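Local coordinates for protein Chains: A (Unidentified, PDB 6ZM9) that probably cleaves S-adenosyl methionine as a phage-encoded SAM lyase, and binds S-methyl-5'-thioadenosine in pockets between its subunits, at residues Phe11-Val17 with Val107-Glu113; Ser50-Gly56 with Glu69-Ile75. All blocks are in the same frame, centred on the assembly; numbering follows the deposited sequence. Where two conformers were deposited one is given.

How the contacts relate
Contact 1 (11-17 with 107-113) and contact 2 (50-56 with 69-75) are two seams of one antiparallel sheet, their centres about 12 Å apart. Along the chain contact 2 is nested inside the loop that contact 1 closes. Strands 11-21 and 66-77 are neighbours, so the seams are stitched together: Ile15 O lies 2.8 Å from Ile74 N and Val17 O 2.8 Å from Val72 N, both probable hydrogen bonds. Both contacts reach the same 5'-deoxy-5'-methylthioadenosine. Contact 1 supplies apolar packing from Phe16 and Ile108, while contact 2 grips the ribose through Glu69 and Ser71. The second subunit borders both contacts and completes this pocket with Ser50 and Ile77.

Contact 1 of 2, residues Phe11-Val17 with Val107-Glu113; sequences FSARIFV and VIVEIQE. With MTA (5'-deoxy-5'-methylthioadenosine), chain F.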
# COMPACT_ATOMS: atom_id res chain seq x y z
N PHE A 11 7.02 -1.38 14.96
CA PHE A 11 6.19 -0.23 14.64
C PHE A 11 6.29 0.17 13.18
O PHE A 11 7.36 0.09 12.57
CB PHE A 11 6.52 0.94 15.55
CG PHE A 11 6.30 0.64 16.98
CD1 PHE A 11 5.02 0.40 17.45
CD2 PHE A 11 7.36 0.52 17.85
CE1 PHE A 11 4.81 0.07 18.78
CE2 PHE A 11 7.16 0.19 19.19
CZ PHE A 11 5.88 -0.04 19.65
N SER A 12 5.17 0.62 12.64
CA SER A 12 5.13 1.21 11.32
C SER A 12 4.01 2.25 11.29
O SER A 12 3.18 2.32 12.19
CB SER A 12 4.91 0.15 10.25
OG SER A 12 3.62 -0.43 10.36
N ALA A 13 4.01 3.06 10.24
CA ALA A 13 3.00 4.09 10.09
C ALA A 13 2.70 4.32 8.62
O ALA A 13 3.52 4.03 7.74
CB ALA A 13 3.46 5.42 10.69
N ARG A 14 1.51 4.85 8.38
CA ARG A 14 1.10 5.35 7.07
C ARG A 14 0.55 6.76 7.27
O ARG A 14 -0.22 7.01 8.19
CB ARG A 14 -0.01 4.49 6.46
CG ARG A 14 0.35 3.05 6.21
CD ARG A 14 -0.57 2.44 5.14
NE ARG A 14 -1.94 2.26 5.60
CZ ARG A 14 -2.95 1.89 4.82
NH1 ARG A 14 -2.76 1.66 3.53
NH2 ARG A 14 -4.17 1.76 5.34
N ILE A 15 0.96 7.68 6.40
CA ILE A 15 0.48 9.06 6.43
C ILE A 15 -0.06 9.41 5.05
O ILE A 15 0.60 9.15 4.04
CB ILE A 15 1.61 10.04 6.81
CG1 ILE A 15 2.26 9.63 8.13
CG2 ILE A 15 1.08 11.47 6.88
CD1 ILE A 15 3.45 10.49 8.51
N PHE A 16 -1.26 9.99 5.00
CA PHE A 16 -1.89 10.39 3.75
C PHE A 16 -1.92 11.91 3.67
O PHE A 16 -2.53 12.56 4.53
CB PHE A 16 -3.29 9.83 3.67
CG PHE A 16 -3.35 8.33 3.63
CD1 PHE A 16 -3.34 7.57 4.79
CD2 PHE A 16 -3.39 7.67 2.42
CE1 PHE A 16 -3.41 6.18 4.74
CE2 PHE A 16 -3.47 6.27 2.35
CZ PHE A 16 -3.49 5.53 3.50
N VAL A 17 -1.29 12.46 2.62
CA VAL A 17 -1.16 13.90 2.42
C VAL A 17 -1.64 14.24 1.01
O VAL A 17 -1.08 13.74 0.03
CB VAL A 17 0.30 14.38 2.55
CG1 VAL A 17 0.36 15.91 2.52
CG2 VAL A 17 0.98 13.85 3.80
N VAL A 107 -4.81 15.69 7.44
CA VAL A 107 -3.82 14.65 7.14
C VAL A 107 -4.20 13.44 7.98
O VAL A 107 -4.50 13.58 9.17
CB VAL A 107 -2.40 15.13 7.46
CG1 VAL A 107 -1.40 14.00 7.51
CG2 VAL A 107 -1.94 16.16 6.42
N ILE A 108 -4.20 12.25 7.38
CA ILE A 108 -4.53 11.03 8.11
C ILE A 108 -3.24 10.30 8.47
O ILE A 108 -2.36 10.11 7.62
CB ILE A 108 -5.46 10.10 7.29
CG1 ILE A 108 -6.80 10.78 7.07
CG2 ILE A 108 -5.60 8.76 8.00
CD1 ILE A 108 -7.67 10.07 6.04
N VAL A 109 -3.15 9.86 9.73
CA VAL A 109 -2.01 9.11 10.25
C VAL A 109 -2.53 7.80 10.84
O VAL A 109 -3.47 7.80 11.64
CB VAL A 109 -1.26 9.91 11.33
CG1 VAL A 109 -0.16 9.06 11.95
CG2 VAL A 109 -0.68 11.17 10.75
N GLU A 110 -1.92 6.69 10.45
CA GLU A 110 -2.22 5.39 11.01
C GLU A 110 -0.94 4.84 11.63
O GLU A 110 0.10 4.81 10.96
CB GLU A 110 -2.73 4.45 9.91
CG GLU A 110 -3.24 3.11 10.40
CD GLU A 110 -3.73 2.22 9.28
OE1 GLU A 110 -4.93 2.31 8.91
OE2 GLU A 110 -2.92 1.43 8.75
N ILE A 111 -1.01 4.38 12.88
CA ILE A 111 0.11 3.77 13.58
C ILE A 111 -0.20 2.29 13.77
O ILE A 111 -1.28 1.95 14.26
CB ILE A 111 0.31 4.38 14.98
CG1 ILE A 111 0.49 5.90 14.92
CG2 ILE A 111 1.46 3.69 15.70
CD1 ILE A 111 1.65 6.29 14.16
N GLN A 112 0.76 1.44 13.42
CA GLN A 112 0.61 -0.00 13.58
C GLN A 112 1.72 -0.57 14.45
O GLN A 112 2.82 -0.02 14.54
CB GLN A 112 0.66 -0.70 12.21
CG GLN A 112 -0.49 -0.28 11.30
CD GLN A 112 -0.42 -0.94 9.95
OE1 GLN A 112 0.13 -2.04 9.81
NE2 GLN A 112 -0.97 -0.28 8.94
N GLU A 113 1.40 -1.68 15.12
CA GLU A 113 2.35 -2.47 15.90
C GLU A 113 2.16 -3.91 15.43
O GLU A 113 1.09 -4.49 15.62
CB GLU A 113 2.09 -2.33 17.40
CG GLU A 113 3.09 -3.11 18.25
CD GLU A 113 2.97 -2.83 19.74
OE1 GLU A 113 2.06 -2.07 20.14
OE2 GLU A 113 3.78 -3.38 20.51
CS MTA F . -7.08 13.42 4.23
S5' MTA F . -7.25 14.03 2.59
C5' MTA F . -5.69 13.51 1.87
C4' MTA F . -5.69 12.16 1.18
O4' MTA F . -6.07 11.15 2.14
C2' MTA F . -6.78 10.45 -0.04
O2' MTA F . -5.67 9.96 -0.77
C3' MTA F . -6.67 11.97 0.02
O3' MTA F . -6.21 12.54 -1.19
C1' MTA F . -6.66 10.06 1.45
N9 MTA F . -7.94 9.75 2.07
C8 MTA F . -8.86 10.62 2.61
N7 MTA F . -9.88 10.03 3.19
C5 MTA F . -9.62 8.67 3.00
C6 MTA F . -10.28 7.51 3.45
N6 MTA F . -11.38 7.51 4.20
N1 MTA F . -9.72 6.31 3.13
C2 MTA F . -8.58 6.30 2.42
N3 MTA F . -7.86 7.33 1.97
C4 MTA F . -8.44 8.50 2.30
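Val107, beta-branched and so suited to an extended strand, lays CG1 3.6 Å from Ile15 CG2 and 4.4 Å from Val17 CG2. Ile108 forms a hydrogen-bonded antiparallel pair with Phe16: Phe16 N donates to Ile108 O at 2.8 Å, whereas the return bond from Ile108 N to Phe16 O is weak at 3.3 Å. Their apolar side chains meet (Phe16 CD1 to Ile108 CG2, 4.1 Å) and line the nucleoside site, with Phe16 CB 3.4 Å from MTA O4' and Ile108 CD1 3.6 Å from MTA N7. Val109 faces the other way, beside Ile15 (Val109 CG2 to Ile15 CG1, 4.2 Å). Glu110 N donates to Arg14 O at 2.8 Å, and Arg14 N to Glu110 O at 2.9 Å. The Glu110 carboxylate offers one acceptor to two donors: OE2 forms a salt bridge with Arg14 NE whose hydrogen bond is weak at 3.4 Å, and takes a 2.6 Å bond from Gln112 NE2. Ile111 sits opposite Ala13, whose small CB receives Ile111 CD1 at 4.0 Å. Gln112 N donates to Ser12 O at 2.9 Å. Ser12 N returns a bond to Gln112 O at 3.1 Å. Glu113 ends the ladder, its CD 3.6 Å from Phe11 CE1. Ile15, Val107 and Val109 thus pack on helix 84-101, while Ser12, Arg14, Phe16, Ile108, Glu110 and Gln112 lie on the other face, where Arg14 and Phe16 meet a second subunit. Antiparallel pairing of the first and fourth strands is as expected for a ferredoxin-like beta-alpha-beta-beta-alpha-beta fold, here extended by strand 116-124.

Contact 2 of 2, residues Ser50-Gly56 with Glu69-Ile75; sequences SFVAQRG and ENSVQII. With MTA (5'-deoxy-5'-methylthioadenosine), chain F; MTA (5'-deoxy-5'-methylthioadenosine), chain B; PRO (proline), chain E.
Phe51, Val72 and Ile74 form the apolar centre of this beta hairpin, the second and third strands of a ferredoxin-like fold, with 66-77 inside the sheet and 49-59 at its edge in this chain. Phe51 (chi1 m) sets CD2 3.9 Å from Ile74 CG1 and CB 4.1 Å from Val72 CG1, beneath helix 29-43. On the reverse face Val52 CG2 lies 3.9 Å from Ile75 CD1, toward other subunits. The extended strands run antiparallel but strongly twisted, at 136°, their axes 4.4 Å apart at closest. In register, Phe51, Ala53 and Arg55 form non-hydrogen-bonded pairs with Ile74, Val72 and Asn70. Alternating with these, Ser50-Ile75, Val52-Gln73, Gln54-Ser71 and Gly56-Glu69 each exchange two N-to-O bonds of 2.8 to 2.9 Å. Farther out, Gln73 (t, t) gives NE2 to Gln54 OE1 at 3.0 Å. Arg55, all m through chi3, curls back so that NH1 reaches Asn70 OD1 at 2.9 Å, while its NH2 salt-bridges Glu30 of the second subunit. At one end Ser50 OG donates to N3 of the chain B MTA at 2.9 Å and accepts from its O2' at 2.8 Å. At the other, Glu69 (chi1 p) binds two ligands: OE1 accepts from proline N and OE2 from O3' of the chain F MTA, each at 2.6 Å. Ser71 OG (chi1 p) joins O2' of that MTA at 2.8 Å. Gly56 suits this ribose site because a CB would clash with O3', which rests 3.3 Å from Gly56 CA.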
# COMPACT_ATOMS: atom_id res chain seq x y z
N SER A 50 9.03 5.11 2.30
CA SER A 50 8.50 4.94 0.95
C SER A 50 7.37 5.94 0.74
O SER A 50 6.62 6.24 1.67
CB SER A 50 7.95 3.53 0.74
OG SER A 50 9.01 2.58 0.77
N PHE A 51 7.24 6.43 -0.49
CA PHE A 51 6.25 7.44 -0.85
C PHE A 51 5.52 6.96 -2.10
O PHE A 51 6.13 6.74 -3.14
CB PHE A 51 6.94 8.77 -1.13
CG PHE A 51 7.74 9.32 0.04
CD1 PHE A 51 9.00 8.82 0.32
CD2 PHE A 51 7.22 10.31 0.86
CE1 PHE A 51 9.73 9.32 1.38
CE2 PHE A 51 7.95 10.81 1.92
CZ PHE A 51 9.21 10.32 2.17
N VAL A 52 4.20 6.80 -1.99
CA VAL A 52 3.37 6.25 -3.06
C VAL A 52 2.48 7.36 -3.61
O VAL A 52 1.69 7.96 -2.87
CB VAL A 52 2.51 5.10 -2.53
CG1 VAL A 52 1.61 4.53 -3.64
CG2 VAL A 52 3.38 4.00 -1.93
N ALA A 53 2.58 7.61 -4.91
CA ALA A 53 1.67 8.54 -5.55
C ALA A 53 0.30 7.90 -5.72
O ALA A 53 0.19 6.71 -6.05
CB ALA A 53 2.21 8.92 -6.92
N GLN A 54 -0.74 8.69 -5.51
CA GLN A 54 -2.10 8.21 -5.51
C GLN A 54 -3.01 9.24 -6.15
O GLN A 54 -2.66 10.42 -6.27
CB GLN A 54 -2.68 8.04 -4.09
CG GLN A 54 -1.78 7.35 -3.14
CD GLN A 54 -2.44 7.08 -1.82
OE1 GLN A 54 -2.45 5.95 -1.35
NE2 GLN A 54 -2.96 8.12 -1.18
N ARG A 55 -4.20 8.79 -6.52
CA ARG A 55 -5.35 9.67 -6.68
C ARG A 55 -6.18 9.54 -5.41
O ARG A 55 -6.35 8.44 -4.88
CB ARG A 55 -6.18 9.33 -7.90
CG ARG A 55 -5.42 9.54 -9.19
CD ARG A 55 -5.19 11.02 -9.51
NE ARG A 55 -6.40 11.66 -10.00
CZ ARG A 55 -6.58 12.98 -10.07
NH1 ARG A 55 -5.65 13.82 -9.65
NH2 ARG A 55 -7.72 13.44 -10.56
N GLY A 56 -6.64 10.67 -4.89
CA GLY A 56 -7.40 10.67 -3.65
C GLY A 56 -8.71 11.40 -3.82
O GLY A 56 -8.84 12.33 -4.61
N GLU A 69 -7.96 14.61 -6.16
CA GLU A 69 -6.65 15.23 -6.18
C GLU A 69 -5.58 14.17 -6.35
O GLU A 69 -5.82 12.97 -6.20
CB GLU A 69 -6.38 15.99 -4.87
CG GLU A 69 -6.45 15.09 -3.62
CD GLU A 69 -6.17 15.81 -2.31
OE1 GLU A 69 -5.83 17.02 -2.31
OE2 GLU A 69 -6.29 15.16 -1.25
N ASN A 70 -4.37 14.62 -6.65
CA ASN A 70 -3.20 13.78 -6.41
C ASN A 70 -2.89 13.80 -4.92
O ASN A 70 -3.11 14.81 -4.25
CB ASN A 70 -1.99 14.31 -7.17
CG ASN A 70 -2.14 14.21 -8.66
OD1 ASN A 70 -2.85 13.35 -9.19
ND2 ASN A 70 -1.43 15.08 -9.37
N SER A 71 -2.40 12.68 -4.40
CA SER A 71 -2.01 12.61 -3.01
C SER A 71 -0.83 11.67 -2.86
O SER A 71 -0.37 11.04 -3.82
CB SER A 71 -3.18 12.20 -2.11
OG SER A 71 -3.61 10.89 -2.41
N VAL A 72 -0.32 11.58 -1.63
CA VAL A 72 0.86 10.78 -1.32
C VAL A 72 0.54 9.94 -0.09
O VAL A 72 0.02 10.46 0.90
CB VAL A 72 2.10 11.65 -1.03
CG1 VAL A 72 3.33 10.76 -0.73
CG2 VAL A 72 2.37 12.57 -2.20
N GLN A 73 0.86 8.66 -0.17
CA GLN A 73 0.87 7.79 1.00
C GLN A 73 2.32 7.56 1.40
O GLN A 73 3.11 7.00 0.63
CB GLN A 73 0.17 6.47 0.67
CG GLN A 73 0.18 5.48 1.84
CD GLN A 73 -0.33 4.10 1.50
OE1 GLN A 73 -0.10 3.16 2.26
NE2 GLN A 73 -1.07 3.98 0.41
N ILE A 74 2.68 8.00 2.61
CA ILE A 74 4.01 7.80 3.17
C ILE A 74 3.96 6.54 4.01
O ILE A 74 3.09 6.40 4.88
CB ILE A 74 4.43 9.00 4.04
CG1 ILE A 74 4.24 10.32 3.30
CG2 ILE A 74 5.89 8.82 4.51
CD1 ILE A 74 4.55 11.56 4.14
N ILE A 75 4.88 5.61 3.75
CA ILE A 75 4.96 4.34 4.47
C ILE A 75 6.28 4.34 5.24
O ILE A 75 7.35 4.44 4.63
CB ILE A 75 4.89 3.13 3.52
CG1 ILE A 75 3.60 3.18 2.70
CG2 ILE A 75 5.01 1.83 4.29
CD1 ILE A 75 3.56 2.21 1.53
CS MTA F . -7.08 13.42 4.23
S5' MTA F . -7.25 14.03 2.59
C5' MTA F . -5.69 13.51 1.87
C4' MTA F . -5.69 12.16 1.18
O4' MTA F . -6.07 11.15 2.14
C2' MTA F . -6.78 10.45 -0.04
O2' MTA F . -5.67 9.96 -0.77
C3' MTA F . -6.67 11.97 0.02
O3' MTA F . -6.21 12.54 -1.19
C1' MTA F . -6.66 10.06 1.45
N9 MTA F . -7.94 9.75 2.07
C8 MTA F . -8.86 10.62 2.61
N7 MTA F . -9.88 10.03 3.19
C5 MTA F . -9.62 8.67 3.00
C6 MTA F . -10.28 7.51 3.45
N6 MTA F . -11.38 7.51 4.20
N1 MTA F . -9.72 6.31 3.13
C2 MTA F . -8.58 6.30 2.42
N3 MTA F . -7.86 7.33 1.97
C4 MTA F . -8.44 8.50 2.30
CS MTA B . 15.65 -1.14 1.34
S5' MTA B . 16.00 0.20 0.24
C5' MTA B . 14.74 -0.06 -1.02
C4' MTA B . 13.44 0.68 -0.80
O4' MTA B . 12.87 0.27 0.45
C2' MTA B . 12.20 2.52 0.01
O2' MTA B . 11.16 2.54 -0.96
C3' MTA B . 13.51 2.20 -0.71
O3' MTA B . 13.62 2.83 -1.98
C1' MTA B . 12.05 1.32 0.95
N9 MTA B . 12.43 1.60 2.32
C8 MTA B . 13.68 1.58 2.88
N7 MTA B . 13.70 1.79 4.18
C5 MTA B . 12.36 1.97 4.49
C6 MTA B . 11.68 2.16 5.72
N6 MTA B . 12.29 2.19 6.91
N1 MTA B . 10.33 2.25 5.68
C2 MTA B . 9.71 2.16 4.50
N3 MTA B . 10.24 1.97 3.29
C4 MTA B . 11.57 1.88 3.35
N PRO E . -6.25 18.28 -0.04
CA PRO E . -7.27 19.32 -0.13
C PRO E . -7.15 20.39 0.95
O PRO E . -7.56 21.54 0.73
CB PRO E . -8.56 18.53 0.10
CG PRO E . -8.08 17.28 0.87
CD PRO E . -6.61 17.27 0.96
OXT PRO E . -6.67 20.11 2.04
O HOH W 1 -0.80 10.97 -8.42